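2,3-dihydroxybenzoate-AMP ligase (PDB 5KEI) belongs to the ANL clan of AMP-binding enzymes, pairing a large N-terminal part with a small C-terminal domain of the AMP-binding family. Local coordinates at residues P369-L372 / E373-G377; L51-A54 / A55-P59; G128-L131 / A132-T135; P540-A543 / V544-D548. One frame throughout, in Å; residues are numbered along the deposited sequence.

Followed from the N terminus, the four contacts come one after another: interaction 2, then 3, 1 and 4. None nests in or crosses another, and each closes a short local turn. Residues 51-59 finish helix 49-57, which packs on helices 73-88 and 107-117. Residues 128-135 start helix 131-141, just after strand 121-124 and beside helix 158-167. Residues 369-377 end helix 369-374 against helix 335-344 and lead into the edge strand 378-379 of the nine-stranded sheet. Residues 540-548 form a bridged loop ahead of helix 549-553, in the C-terminal family region. The centres of interactions 2 and 4 lie about 48 Å apart, on opposite sides of the chain's centre.

Interaction 1: P369-L372 / E373-G377; sequences PEVL and ENTQG
With OG1 set between its own backbone N and carbonyl carbon (chi1 75°), Thr375 turns its hydroxyl back onto Val371 O; Asn374, by a different first torsion (CG anti to the carbonyl carbon, chi1 -61°), brings its amide to Glu370 O. Both reach back four residues, at the place where helix 369-374 ends and Thr375 leaves helical geometry. The Asn374 bond is nearly straight: ND2 donates a hydrogen bond to Glu370 O over 2.9 Å at 163°, on a lone pair and within the amide plane. The backbone N of Asn374 bonds weakly to that same Glu370 O at 3.1 Å. Thr375 repeats the scheme one residue on. Its OG1 donates to Val371 O at 2.6 Å, while its N adds only a weak bond at 3.3 Å. Methyl CG1 of Val371 lies against the hydroxyl, 3.5 Å from Thr375 OG1, and Tyr449 touches both residues. Farther back, the Glu373 chain runs past Pro369 O, CG 3.4 Å from it, before its carboxylate forms a salt bridge with Arg342 of helix 335-344. Gly377 N makes a weak hydrogen bond to Thr375 OG1, at 3.4 Å. The last-turn backbone bonds are bent and weak, and side-chain donors give Glu370 O and Val371 O their shorter partners; the threonine hydroxyl, donor to Val371 O and weak acceptor from Gly377 N, joins the helix end to the chain leaving it.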
ATOM      1  N   PRO A 369      -0.445 -27.790   8.784  1.00 34.31           N
ATOM      2  CA  PRO A 369      -1.463 -27.584   7.747  1.00 31.34           C
ATOM      3  C   PRO A 369      -2.732 -26.871   8.245  1.00 34.83           C
ATOM      4  O   PRO A 369      -3.307 -26.084   7.490  1.00 33.48           O
ATOM      5  CB  PRO A 369      -1.782 -29.015   7.286  1.00 28.40           C
ATOM      6  CG  PRO A 369      -0.495 -29.770   7.537  1.00 35.64           C
ATOM      7  CD  PRO A 369       0.028 -29.188   8.830  1.00 34.07           C
ATOM      8  N   GLU A 370      -3.156 -27.124   9.481  1.00 31.95           N
ATOM      9  CA  GLU A 370      -4.352 -26.473  10.002  1.00 35.29           C
ATOM     10  C   GLU A 370      -4.118 -24.975  10.185  1.00 34.24           C
ATOM     11  O   GLU A 370      -5.059 -24.178  10.101  1.00 35.17           O
ATOM     12  CB  GLU A 370      -4.814 -27.108  11.326  1.00 34.79           C
ATOM     13  CG  GLU A 370      -3.762 -27.194  12.428  1.00 45.55           C
ATOM     14  CD  GLU A 370      -2.899 -28.468  12.375  1.00 48.14           C
ATOM     15  OE1 GLU A 370      -2.956 -29.210  11.361  1.00 46.10           O
ATOM     16  OE2 GLU A 370      -2.165 -28.723  13.365  1.00 47.02           O
ATOM     17  N   VAL A 371      -2.862 -24.599  10.419  1.00 33.18           N
ATOM     18  CA  VAL A 371      -2.505 -23.194  10.560  1.00 34.67           C
ATOM     19  C   VAL A 371      -2.414 -22.510   9.186  1.00 32.74           C
ATOM     20  O   VAL A 371      -2.863 -21.370   9.027  1.00 27.99           O
ATOM     21  CB  VAL A 371      -1.196 -23.039  11.336  1.00 30.84           C
ATOM     22  CG1 VAL A 371      -0.670 -21.596  11.258  1.00 31.59           C
ATOM     23  CG2 VAL A 371      -1.424 -23.429  12.781  1.00 29.41           C
ATOM     24  N   LEU A 372      -1.870 -23.219   8.198  1.00 30.27           N
ATOM     25  CA  LEU A 372      -1.793 -22.718   6.831  1.00 29.45           C
ATOM     26  C   LEU A 372      -3.183 -22.510   6.218  1.00 32.49           C
ATOM     27  O   LEU A 372      -3.384 -21.616   5.397  1.00 32.99           O
ATOM     28  CB  LEU A 372      -1.001 -23.677   5.941  1.00 26.88           C
ATOM     29  CG  LEU A 372       0.431 -24.026   6.333  1.00 32.07           C
ATOM     30  CD1 LEU A 372       1.070 -24.954   5.303  1.00 29.36           C
ATOM     31  CD2 LEU A 372       1.266 -22.769   6.521  1.00 29.44           C
ATOM     32  N   GLU A 373      -4.140 -23.335   6.622  1.00 31.61           N
ATOM     33  CA  GLU A 373      -5.427 -23.372   5.944  1.00 31.79           C
ATOM     34  C   GLU A 373      -6.513 -22.600   6.698  1.00 31.84           C
ATOM     35  O   GLU A 373      -7.496 -22.195   6.095  1.00 31.38           O
ATOM     36  CB  GLU A 373      -5.866 -24.830   5.704  1.00 31.31           C
ATOM     37  CG  GLU A 373      -5.014 -25.544   4.644  1.00 37.68           C
ATOM     38  CD  GLU A 373      -5.473 -26.967   4.289  1.00 42.51           C
ATOM     39  OE1 GLU A 373      -6.491 -27.446   4.838  1.00 47.13           O
ATOM     40  OE2 GLU A 373      -4.801 -27.611   3.445  1.00 43.37           O
ATOM     41  N   ASN A 374      -6.336 -22.358   7.993  1.00 29.80           N
ATOM     42  CA  ASN A 374      -7.406 -21.706   8.743  1.00 30.19           C
ATOM     43  C   ASN A 374      -7.035 -20.394   9.416  1.00 31.66           C
ATOM     44  O   ASN A 374      -7.846 -19.848  10.172  1.00 26.32           O
ATOM     45  CB  ASN A 374      -7.952 -22.652   9.812  1.00 30.67           C
ATOM     46  CG  ASN A 374      -8.534 -23.907   9.221  1.00 31.12           C
ATOM     47  OD1 ASN A 374      -9.711 -23.953   8.882  1.00 34.33           O
ATOM     48  ND2 ASN A 374      -7.711 -24.938   9.095  1.00 28.92           N
ATOM     49  N   THR A 375      -5.815 -19.906   9.184  1.00 30.24           N
ATOM     50  CA  THR A 375      -5.389 -18.637   9.787  1.00 31.04           C
ATOM     51  C   THR A 375      -4.861 -17.669   8.733  1.00 28.07           C
ATOM     52  O   THR A 375      -4.506 -18.074   7.631  1.00 28.70           O
ATOM     53  CB  THR A 375      -4.286 -18.835  10.891  1.00 32.08           C
ATOM     54  OG1 THR A 375      -3.012 -19.118  10.290  1.00 31.04           O
ATOM     55  CG2 THR A 375      -4.662 -19.962  11.844  1.00 32.21           C
ATOM     56  N   GLN A 376      -4.803 -16.387   9.076  1.00 28.14           N
ATOM     57  CA  GLN A 376      -4.118 -15.426   8.222  1.00 30.71           C
ATOM     58  C   GLN A 376      -2.802 -14.964   8.883  1.00 30.96           C
ATOM     59  O   GLN A 376      -2.429 -13.794   8.777  1.00 27.00           O
ATOM     60  CB  GLN A 376      -5.022 -14.223   7.909  1.00 30.66           C
ATOM     61  CG  GLN A 376      -6.173 -14.509   6.946  1.00 27.31           C
ATOM     62  CD  GLN A 376      -7.172 -15.528   7.472  1.00 31.68           C
ATOM     63  OE1 GLN A 376      -7.923 -15.258   8.427  1.00 30.04           O
ATOM     64  NE2 GLN A 376      -7.195 -16.714   6.843  1.00 26.79           N
ATOM     65  N   GLY A 377      -2.115 -15.884   9.566  1.00 28.04           N
ATOM     66  CA  GLY A 377      -0.773 -15.629  10.081  1.00 28.97           C
ATOM     67  C   GLY A 377      -0.655 -14.885  11.404  1.00 30.67           C
ATOM     68  O   GLY A 377      -1.618 -14.799  12.166  1.00 36.93           O
TER

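Interaction 2: L51-A54 / A55-P59; sequences LRTA and ARTWP
Trp58 N closes on Ala54 O at 2.9 Å with a nearly straight bond of 165°, on the tightly packed side of this turn, and the alanine CB makes an ordinary apolar contact with CE3 of the indole at 4.2 Å. Ala54 and Leu51 are buried here: Ala54 meets Tyr73 of helix 73-88, and Leu51 reaches both that helix and helix 107-117. CG2 of the preceding Thr57 sits over the centre of the indole, 3.3 Å above its plane. This is the last turn of helix 49-57, with Trp58 the first residue to leave helical geometry. Thr57 brings its hydroxyl alongside the backbone, OG1 donating to Thr53 O over 2.8 Å from above the carbonyl plane, while its own N bonds there only weakly.

The Arg56 side faces solvent, with one close approach. Bent at chi3 (-126°), Arg56 folds its guanidinium back along the helix, so that NH2 meets Arg52 CG edge-on and in plane at 3.2 Å. Over one guanidinium face comes Thr53 OG1, 3.9 Å from Arg56 NH2 and itself bonded to Ser49 O. Arg52 turns its own guanidinium elsewhere, to salt bridges with Asp77 and Asp81; its NE stays 5.3 Å from Arg56 NH2.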
ATOM      1  N   LEU A  51      20.242  -2.677  -3.634  1.00 31.10           N
ATOM      2  CA  LEU A  51      20.805  -3.085  -4.929  1.00 32.85           C
ATOM      3  C   LEU A  51      22.322  -3.034  -4.903  1.00 36.34           C
ATOM      4  O   LEU A  51      22.995  -3.937  -5.410  1.00 34.11           O
ATOM      5  CB  LEU A  51      20.287  -2.201  -6.064  1.00 30.91           C
ATOM      6  CG  LEU A  51      20.966  -2.306  -7.442  1.00 32.20           C
ATOM      7  CD1 LEU A  51      21.039  -3.742  -7.984  1.00 29.34           C
ATOM      8  CD2 LEU A  51      20.248  -1.403  -8.438  1.00 31.05           C
ATOM      9  N   ARG A  52      22.839  -1.966  -4.300  1.00 31.98           N
ATOM     10  CA  ARG A  52      24.266  -1.721  -4.198  1.00 36.93           C
ATOM     11  C   ARG A  52      24.955  -2.872  -3.486  1.00 36.71           C
ATOM     12  O   ARG A  52      25.939  -3.420  -3.983  1.00 35.02           O
ATOM     13  CB  ARG A  52      24.536  -0.400  -3.460  1.00 35.82           C
ATOM     14  CG  ARG A  52      25.995   0.056  -3.491  1.00 33.93           C
ATOM     15  CD  ARG A  52      26.388   0.497  -4.876  1.00 36.10           C
ATOM     16  NE  ARG A  52      25.816   1.798  -5.211  1.00 34.84           N
ATOM     17  CZ  ARG A  52      25.726   2.278  -6.446  1.00 36.71           C
ATOM     18  NH1 ARG A  52      26.141   1.548  -7.472  1.00 36.88           N
ATOM     19  NH2 ARG A  52      25.206   3.482  -6.660  1.00 39.44           N
ATOM     20  N   THR A  53      24.428  -3.238  -2.325  1.00 33.38           N
ATOM     21  CA  THR A  53      25.032  -4.305  -1.533  1.00 37.58           C
ATOM     22  C   THR A  53      24.914  -5.647  -2.248  1.00 37.88           C
ATOM     23  O   THR A  53      25.873  -6.415  -2.288  1.00 36.92           O
ATOM     24  CB  THR A  53      24.402  -4.389  -0.145  1.00 40.18           C
ATOM     25  OG1 THR A  53      24.638  -3.155   0.545  1.00 37.96           O
ATOM     26  CG2 THR A  53      24.995  -5.554   0.661  1.00 34.98           C
ATOM     27  N   ALA A  54      23.747  -5.904  -2.833  1.00 34.39           N
ATOM     28  CA  ALA A  54      23.532  -7.086  -3.657  1.00 33.66           C
ATOM     29  C   ALA A  54      24.494  -7.146  -4.850  1.00 34.39           C
ATOM     30  O   ALA A  54      24.989  -8.207  -5.211  1.00 34.69           O
ATOM     31  CB  ALA A  54      22.083  -7.122  -4.143  1.00 34.44           C
ATOM     32  N   ALA A  55      24.745  -6.002  -5.468  1.00 35.62           N
ATOM     33  CA  ALA A  55      25.659  -5.918  -6.599  1.00 34.32           C
ATOM     34  C   ALA A  55      27.114  -6.193  -6.209  1.00 38.39           C
ATOM     35  O   ALA A  55      27.875  -6.711  -7.027  1.00 39.72           O
ATOM     36  CB  ALA A  55      25.547  -4.552  -7.258  1.00 31.06           C
ATOM     37  N   ARG A  56      27.501  -5.849  -4.976  1.00 36.62           N
ATOM     38  CA  ARG A  56      28.848  -6.154  -4.470  1.00 39.10           C
ATOM     39  C   ARG A  56      28.995  -7.621  -4.067  1.00 41.19           C
ATOM     40  O   ARG A  56      30.079  -8.187  -4.140  1.00 48.45           O
ATOM     41  CB  ARG A  56      29.214  -5.276  -3.261  1.00 46.40           C
ATOM     42  CG  ARG A  56      29.292  -3.755  -3.500  1.00 53.88           C
ATOM     43  CD  ARG A  56      29.500  -3.008  -2.165  1.00 61.36           C
ATOM     44  NE  ARG A  56      28.489  -1.968  -1.938  1.00 64.90           N
ATOM     45  CZ  ARG A  56      28.221  -1.421  -0.752  1.00 63.75           C
ATOM     46  NH1 ARG A  56      28.883  -1.816   0.331  1.00 63.76           N
ATOM     47  NH2 ARG A  56      27.275  -0.491  -0.642  1.00 64.62           N
ATOM     48  N   THR A  57      27.902  -8.236  -3.630  1.00 43.88           N
ATOM     49  CA  THR A  57      27.943  -9.592  -3.088  1.00 39.13           C
ATOM     50  C   THR A  57      27.746 -10.659  -4.158  1.00 40.53           C
ATOM     51  O   THR A  57      28.465 -11.651  -4.198  1.00 42.84           O
ATOM     52  CB  THR A  57      26.860  -9.802  -1.998  1.00 40.61           C
ATOM     53  OG1 THR A  57      26.888  -8.721  -1.056  1.00 42.19           O
ATOM     54  CG2 THR A  57      27.096 -11.119  -1.270  1.00 41.99           C
ATOM     55  N   TRP A  58      26.744 -10.460  -5.005  1.00 39.29           N
ATOM     56  CA  TRP A  58      26.403 -11.431  -6.037  1.00 40.08           C
ATOM     57  C   TRP A  58      26.408 -10.773  -7.400  1.00 40.56           C
ATOM     58  O   TRP A  58      25.374 -10.761  -8.080  1.00 40.21           O
ATOM     59  CB  TRP A  58      25.036 -12.058  -5.764  1.00 39.66           C
ATOM     60  CG  TRP A  58      24.938 -12.643  -4.407  1.00 39.32           C
ATOM     61  CD1 TRP A  58      25.444 -13.839  -3.999  1.00 38.78           C
ATOM     62  CD2 TRP A  58      24.303 -12.060  -3.261  1.00 39.77           C
ATOM     63  NE1 TRP A  58      25.173 -14.038  -2.667  1.00 35.14           N
ATOM     64  CE2 TRP A  58      24.468 -12.968  -2.192  1.00 41.92           C
ATOM     65  CE3 TRP A  58      23.616 -10.864  -3.037  1.00 38.07           C
ATOM     66  CZ2 TRP A  58      23.965 -12.709  -0.907  1.00 37.08           C
ATOM     67  CZ3 TRP A  58      23.111 -10.617  -1.777  1.00 36.04           C
ATOM     68  CH2 TRP A  58      23.292 -11.534  -0.723  1.00 38.89           C
ATOM     69  N   PRO A  59      27.585 -10.257  -7.816  1.00 42.52           N
ATOM     70  CA  PRO A  59      27.718  -9.403  -9.000  1.00 38.14           C
ATOM     71  C   PRO A  59      27.117 -10.058 -10.236  1.00 43.36           C
ATOM     72  O   PRO A  59      26.462  -9.403 -11.047  1.00 46.26           O
ATOM     73  CB  PRO A  59      29.237  -9.236  -9.157  1.00 37.44           C
ATOM     74  CG  PRO A  59      29.823  -9.654  -7.861  1.00 41.82           C
ATOM     75  CD  PRO A  59      28.901 -10.676  -7.295  1.00 41.72           C
TER

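Interaction 3: G128-L131 / A132-T135; sequences GHRL and AELT
His129 lays the CD2 corner of its imidazole against the aliphatic part of Glu133, CD2 standing 3.6 Å from Glu133 CG, with ring and carboxylate planes only 20° apart. Its CB also meets methyl CD2 of Leu134 at 3.9 Å, and Phe137, one turn beyond Glu133, meets the imidazole edge-to-face. The glutamate chain is bent at chi2 (77°), and that fold carries the carboxylate back to the start of the helix. There OE1 takes the N-H of Arg130, at 2.6 Å, on its anti side and 17° out of the carboxylate plane. Arg130 is the N-cap of helix 131-141, so Glu133, three residues on, supplies the glutamate half of a capping box. The arginine side chain goes the other way, NH1 donating to His129 O and Pro127 O. Regular helical bonding begins at once, with Leu134 N on Arg130 O at 3.0 Å and Thr135 N on Leu131 O at 2.9 Å. Thr135 adds a weak hydroxyl bond to Leu131 O, and Leu131 CD1 packs 3.3 Å from Thr135 OG1, next to helix 158-167. A carboxylate at the N-terminal end of a helix would probably be stabilised by the helix dipole; here it also gives the Arg130 N-H, which precedes the first helical turn, a short acceptor.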
ATOM      1  N   GLY A 128      -4.426   0.084 -12.458  1.00 32.72           N
ATOM      2  CA  GLY A 128      -5.845   0.354 -12.514  1.00 31.84           C
ATOM      3  C   GLY A 128      -6.217   1.777 -12.155  1.00 34.35           C
ATOM      4  O   GLY A 128      -7.399   2.140 -12.170  1.00 36.76           O
ATOM      5  N   HIS A 129      -5.212   2.580 -11.822  1.00 34.04           N
ATOM      6  CA  HIS A 129      -5.409   4.005 -11.559  1.00 35.43           C
ATOM      7  C   HIS A 129      -5.593   4.770 -12.864  1.00 36.66           C
ATOM      8  O   HIS A 129      -4.851   4.541 -13.824  1.00 37.39           O
ATOM      9  CB  HIS A 129      -4.219   4.594 -10.789  1.00 39.45           C
ATOM     10  CG  HIS A 129      -4.127   4.139  -9.363  1.00 39.25           C
ATOM     11  ND1 HIS A 129      -2.918   3.966  -8.716  1.00 34.22           N
ATOM     12  CD2 HIS A 129      -5.087   3.830  -8.457  1.00 33.62           C
ATOM     13  CE1 HIS A 129      -3.143   3.566  -7.477  1.00 35.35           C
ATOM     14  NE2 HIS A 129      -4.450   3.473  -7.293  1.00 34.95           N
ATOM     15  N   ARG A 130      -6.571   5.680 -12.890  1.00 34.53           N
ATOM     16  CA  ARG A 130      -6.812   6.532 -14.059  1.00 34.90           C
ATOM     17  C   ARG A 130      -6.605   8.009 -13.711  1.00 40.01           C
ATOM     18  O   ARG A 130      -6.029   8.334 -12.671  1.00 35.86           O
ATOM     19  CB  ARG A 130      -8.224   6.311 -14.629  1.00 30.51           C
ATOM     20  CG  ARG A 130      -8.425   4.927 -15.246  1.00 32.26           C
ATOM     21  CD  ARG A 130      -7.441   4.677 -16.354  1.00 29.19           C
ATOM     22  NE  ARG A 130      -7.674   3.391 -17.001  1.00 35.15           N
ATOM     23  CZ  ARG A 130      -6.991   2.278 -16.733  1.00 39.43           C
ATOM     24  NH1 ARG A 130      -6.021   2.297 -15.819  1.00 30.67           N
ATOM     25  NH2 ARG A 130      -7.283   1.140 -17.372  1.00 36.59           N
ATOM     26  N   LEU A 131      -7.086   8.896 -14.581  1.00 41.27           N
ATOM     27  CA  LEU A 131      -6.808  10.318 -14.451  1.00 37.68           C
ATOM     28  C   LEU A 131      -7.230  10.890 -13.108  1.00 34.19           C
ATOM     29  O   LEU A 131      -6.488  11.654 -12.505  1.00 41.58           O
ATOM     30  CB  LEU A 131      -7.477  11.103 -15.576  1.00 42.09           C
ATOM     31  CG  LEU A 131      -7.336  12.624 -15.451  1.00 43.50           C
ATOM     32  CD1 LEU A 131      -5.870  13.022 -15.477  1.00 39.53           C
ATOM     33  CD2 LEU A 131      -8.116  13.342 -16.547  1.00 41.93           C
ATOM     34  N   ALA A 132      -8.406  10.519 -12.630  1.00 33.63           N
ATOM     35  CA  ALA A 132      -8.862  11.042 -11.353  1.00 35.28           C
ATOM     36  C   ALA A 132      -7.853  10.720 -10.225  1.00 41.24           C
ATOM     37  O   ALA A 132      -7.435  11.621  -9.486  1.00 37.39           O
ATOM     38  CB  ALA A 132     -10.242  10.494 -11.029  1.00 33.25           C
ATOM     39  N   GLU A 133      -7.450   9.448 -10.121  1.00 41.42           N
ATOM     40  CA  GLU A 133      -6.451   9.010  -9.130  1.00 36.66           C
ATOM     41  C   GLU A 133      -5.109   9.741  -9.267  1.00 36.10           C
ATOM     42  O   GLU A 133      -4.624  10.363  -8.319  1.00 34.44           O
ATOM     43  CB  GLU A 133      -6.204   7.504  -9.239  1.00 32.59           C
ATOM     44  CG  GLU A 133      -7.368   6.628  -8.812  1.00 41.24           C
ATOM     45  CD  GLU A 133      -8.478   6.551  -9.849  1.00 43.16           C
ATOM     46  OE1 GLU A 133      -8.177   6.495 -11.065  1.00 40.96           O
ATOM     47  OE2 GLU A 133      -9.658   6.538  -9.440  1.00 49.09           O
ATOM     48  N   LEU A 134      -4.514   9.647 -10.451  1.00 32.33           N
ATOM     49  CA  LEU A 134      -3.216  10.244 -10.713  1.00 33.35           C
ATOM     50  C   LEU A 134      -3.220  11.746 -10.446  1.00 39.31           C
ATOM     51  O   LEU A 134      -2.247  12.295  -9.907  1.00 39.43           O
ATOM     52  CB  LEU A 134      -2.768   9.960 -12.152  1.00 35.16           C
ATOM     53  CG  LEU A 134      -2.342   8.521 -12.508  1.00 43.86           C
ATOM     54  CD1 LEU A 134      -1.235   8.505 -13.565  1.00 36.88           C
ATOM     55  CD2 LEU A 134      -1.923   7.693 -11.285  1.00 35.91           C
ATOM     56  N   THR A 135      -4.318  12.403 -10.807  1.00 38.61           N
ATOM     57  CA  THR A 135      -4.475  13.842 -10.571  1.00 41.14           C
ATOM     58  C   THR A 135      -4.420  14.170  -9.085  1.00 38.84           C
ATOM     59  O   THR A 135      -3.667  15.040  -8.660  1.00 43.55           O
ATOM     60  CB  THR A 135      -5.793  14.355 -11.178  1.00 38.14           C
ATOM     61  OG1 THR A 135      -5.587  14.581 -12.572  1.00 41.53           O
ATOM     62  CG2 THR A 135      -6.250  15.645 -10.525  1.00 41.28           C
TER

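Interaction 4: P540-A543 / V544-D548; sequences PTTA and VGKID
The side chains of Thr542 and Asp548 cross at about a right angle within a tight, hairpin-like loop, methyl CG2 of the threonine 4.1 Å from CB of the aspartate. The loop carries the A10 sequence signature of the ANL family. Thr541 and Ile547 form its single bridge, a non-hydrogen-bonded antiparallel pair with CA atoms 4.2 Å apart. On the Thr541 side, methyl CG2 comes within 3.3 Å of Gly545 O. Thr542 holds its hydroxyl between backbone N and carbonyl carbon (chi1 64°), which leaves OG1 beside Lys546 O in a weak bond; the stronger one there comes from Thr542 N at 2.8 Å. Across the tip, Gly545 N bonds to Thr542 O at 2.9 Å, closing a beta turn; Gly545 takes backbone angles (phi 100°, psi -12°) that suit glycine. Lys546 starts near Thr542 but leads off, its NZ bonding to Glu391 O in the larger part of the protein. Ile547 sets CG2 3.6 Å from Pro540 O, and both residues touch Ile552 of helix 549-553. At that helix's N-cap position, the N-H of Asp548 bonds to Pro540 O, N to O 2.7 Å.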
ATOM      1  N   PRO A 540     -16.773  14.604  18.888  1.00 46.66           N
ATOM      2  CA  PRO A 540     -16.375  13.728  19.990  1.00 52.00           C
ATOM      3  C   PRO A 540     -15.814  12.386  19.493  1.00 53.12           C
ATOM      4  O   PRO A 540     -16.244  11.867  18.458  1.00 47.72           O
ATOM      5  CB  PRO A 540     -17.679  13.528  20.773  1.00 55.14           C
ATOM      6  CG  PRO A 540     -18.779  14.007  19.857  1.00 48.87           C
ATOM      7  CD  PRO A 540     -18.156  15.081  19.034  1.00 45.32           C
ATOM      8  N   THR A 541     -14.861  11.843  20.248  1.00 54.16           N
ATOM      9  CA  THR A 541     -14.178  10.600  19.897  1.00 55.02           C
ATOM     10  C   THR A 541     -14.101   9.638  21.075  1.00 55.64           C
ATOM     11  O   THR A 541     -14.105  10.062  22.229  1.00 60.71           O
ATOM     12  CB  THR A 541     -12.744  10.870  19.402  1.00 52.65           C
ATOM     13  OG1 THR A 541     -12.049  11.675  20.369  1.00 51.98           O
ATOM     14  CG2 THR A 541     -12.759  11.573  18.050  1.00 50.76           C
ATOM     15  N   THR A 542     -14.028   8.344  20.782  1.00 55.39           N
ATOM     16  CA  THR A 542     -13.725   7.351  21.813  1.00 62.06           C
ATOM     17  C   THR A 542     -12.225   7.357  22.138  1.00 62.10           C
ATOM     18  O   THR A 542     -11.439   8.045  21.476  1.00 67.45           O
ATOM     19  CB  THR A 542     -14.154   5.931  21.385  1.00 60.35           C
ATOM     20  OG1 THR A 542     -13.394   5.504  20.246  1.00 55.55           O
ATOM     21  CG2 THR A 542     -15.632   5.903  21.040  1.00 57.61           C
ATOM     22  N   ALA A 543     -11.827   6.584  23.149  1.00 65.52           N
ATOM     23  CA  ALA A 543     -10.422   6.521  23.580  1.00 65.62           C
ATOM     24  C   ALA A 543      -9.552   5.701  22.622  1.00 65.92           C
ATOM     25  O   ALA A 543      -8.659   4.962  23.046  1.00 69.60           O
ATOM     26  CB  ALA A 543     -10.332   5.952  24.985  1.00 66.31           C
ATOM     27  N   VAL A 544      -9.828   5.854  21.331  1.00 66.95           N
ATOM     28  CA  VAL A 544      -9.216   5.081  20.261  1.00 60.36           C
ATOM     29  C   VAL A 544      -9.276   5.986  19.029  1.00 58.43           C
ATOM     30  O   VAL A 544      -8.617   5.753  18.022  1.00 64.73           O
ATOM     31  CB  VAL A 544      -9.939   3.704  20.071  1.00 56.45           C
ATOM     32  CG1 VAL A 544      -9.954   3.236  18.637  1.00 47.16           C
ATOM     33  CG2 VAL A 544      -9.299   2.648  20.958  1.00 56.40           C
ATOM     34  N   GLY A 545     -10.041   7.067  19.145  1.00 57.96           N
ATOM     35  CA  GLY A 545     -10.010   8.127  18.152  1.00 53.64           C
ATOM     36  C   GLY A 545     -11.161   8.068  17.174  1.00 55.23           C
ATOM     37  O   GLY A 545     -11.398   9.007  16.410  1.00 54.53           O
ATOM     38  N   LYS A 546     -11.875   6.949  17.201  1.00 54.78           N
ATOM     39  CA  LYS A 546     -13.052   6.765  16.371  1.00 54.91           C
ATOM     40  C   LYS A 546     -14.162   7.708  16.865  1.00 53.65           C
ATOM     41  O   LYS A 546     -14.342   7.900  18.072  1.00 52.98           O
ATOM     42  CB  LYS A 546     -13.482   5.294  16.401  1.00 49.61           C
ATOM     43  CG  LYS A 546     -14.930   5.038  16.102  1.00 53.34           C
ATOM     44  CD  LYS A 546     -15.303   3.597  16.437  1.00 55.88           C
ATOM     45  CE  LYS A 546     -16.749   3.498  16.928  1.00 56.61           C
ATOM     46  NZ  LYS A 546     -17.185   2.086  17.137  1.00 57.45           N
ATOM     47  N   ILE A 547     -14.866   8.326  15.926  1.00 45.55           N
ATOM     48  CA  ILE A 547     -15.909   9.283  16.254  1.00 52.63           C
ATOM     49  C   ILE A 547     -16.901   8.636  17.214  1.00 51.78           C
ATOM     50  O   ILE A 547     -17.310   7.501  16.991  1.00 53.31           O
ATOM     51  CB  ILE A 547     -16.620   9.780  14.974  1.00 53.11           C
ATOM     52  CG1 ILE A 547     -15.595  10.415  14.018  1.00 47.45           C
ATOM     53  CG2 ILE A 547     -17.729  10.753  15.326  1.00 48.29           C
ATOM     54  CD1 ILE A 547     -16.167  10.876  12.674  1.00 39.36           C
ATOM     55  N   ASP A 548     -17.241   9.327  18.306  1.00 52.82           N
ATOM     56  CA  ASP A 548     -18.183   8.779  19.295  1.00 54.64           C
ATOM     57  C   ASP A 548     -19.630   9.100  18.903  1.00 52.72           C
ATOM     58  O   ASP A 548     -20.218  10.058  19.393  1.00 55.31           O
ATOM     59  CB  ASP A 548     -17.876   9.316  20.703  1.00 53.17           C
ATOM     60  CG  ASP A 548     -18.647   8.572  21.805  1.00 56.56           C
ATOM     61  OD1 ASP A 548     -19.430   7.646  21.488  1.00 56.76           O
ATOM     62  OD2 ASP A 548     -18.446   8.896  22.998  1.00 52.00           O
TER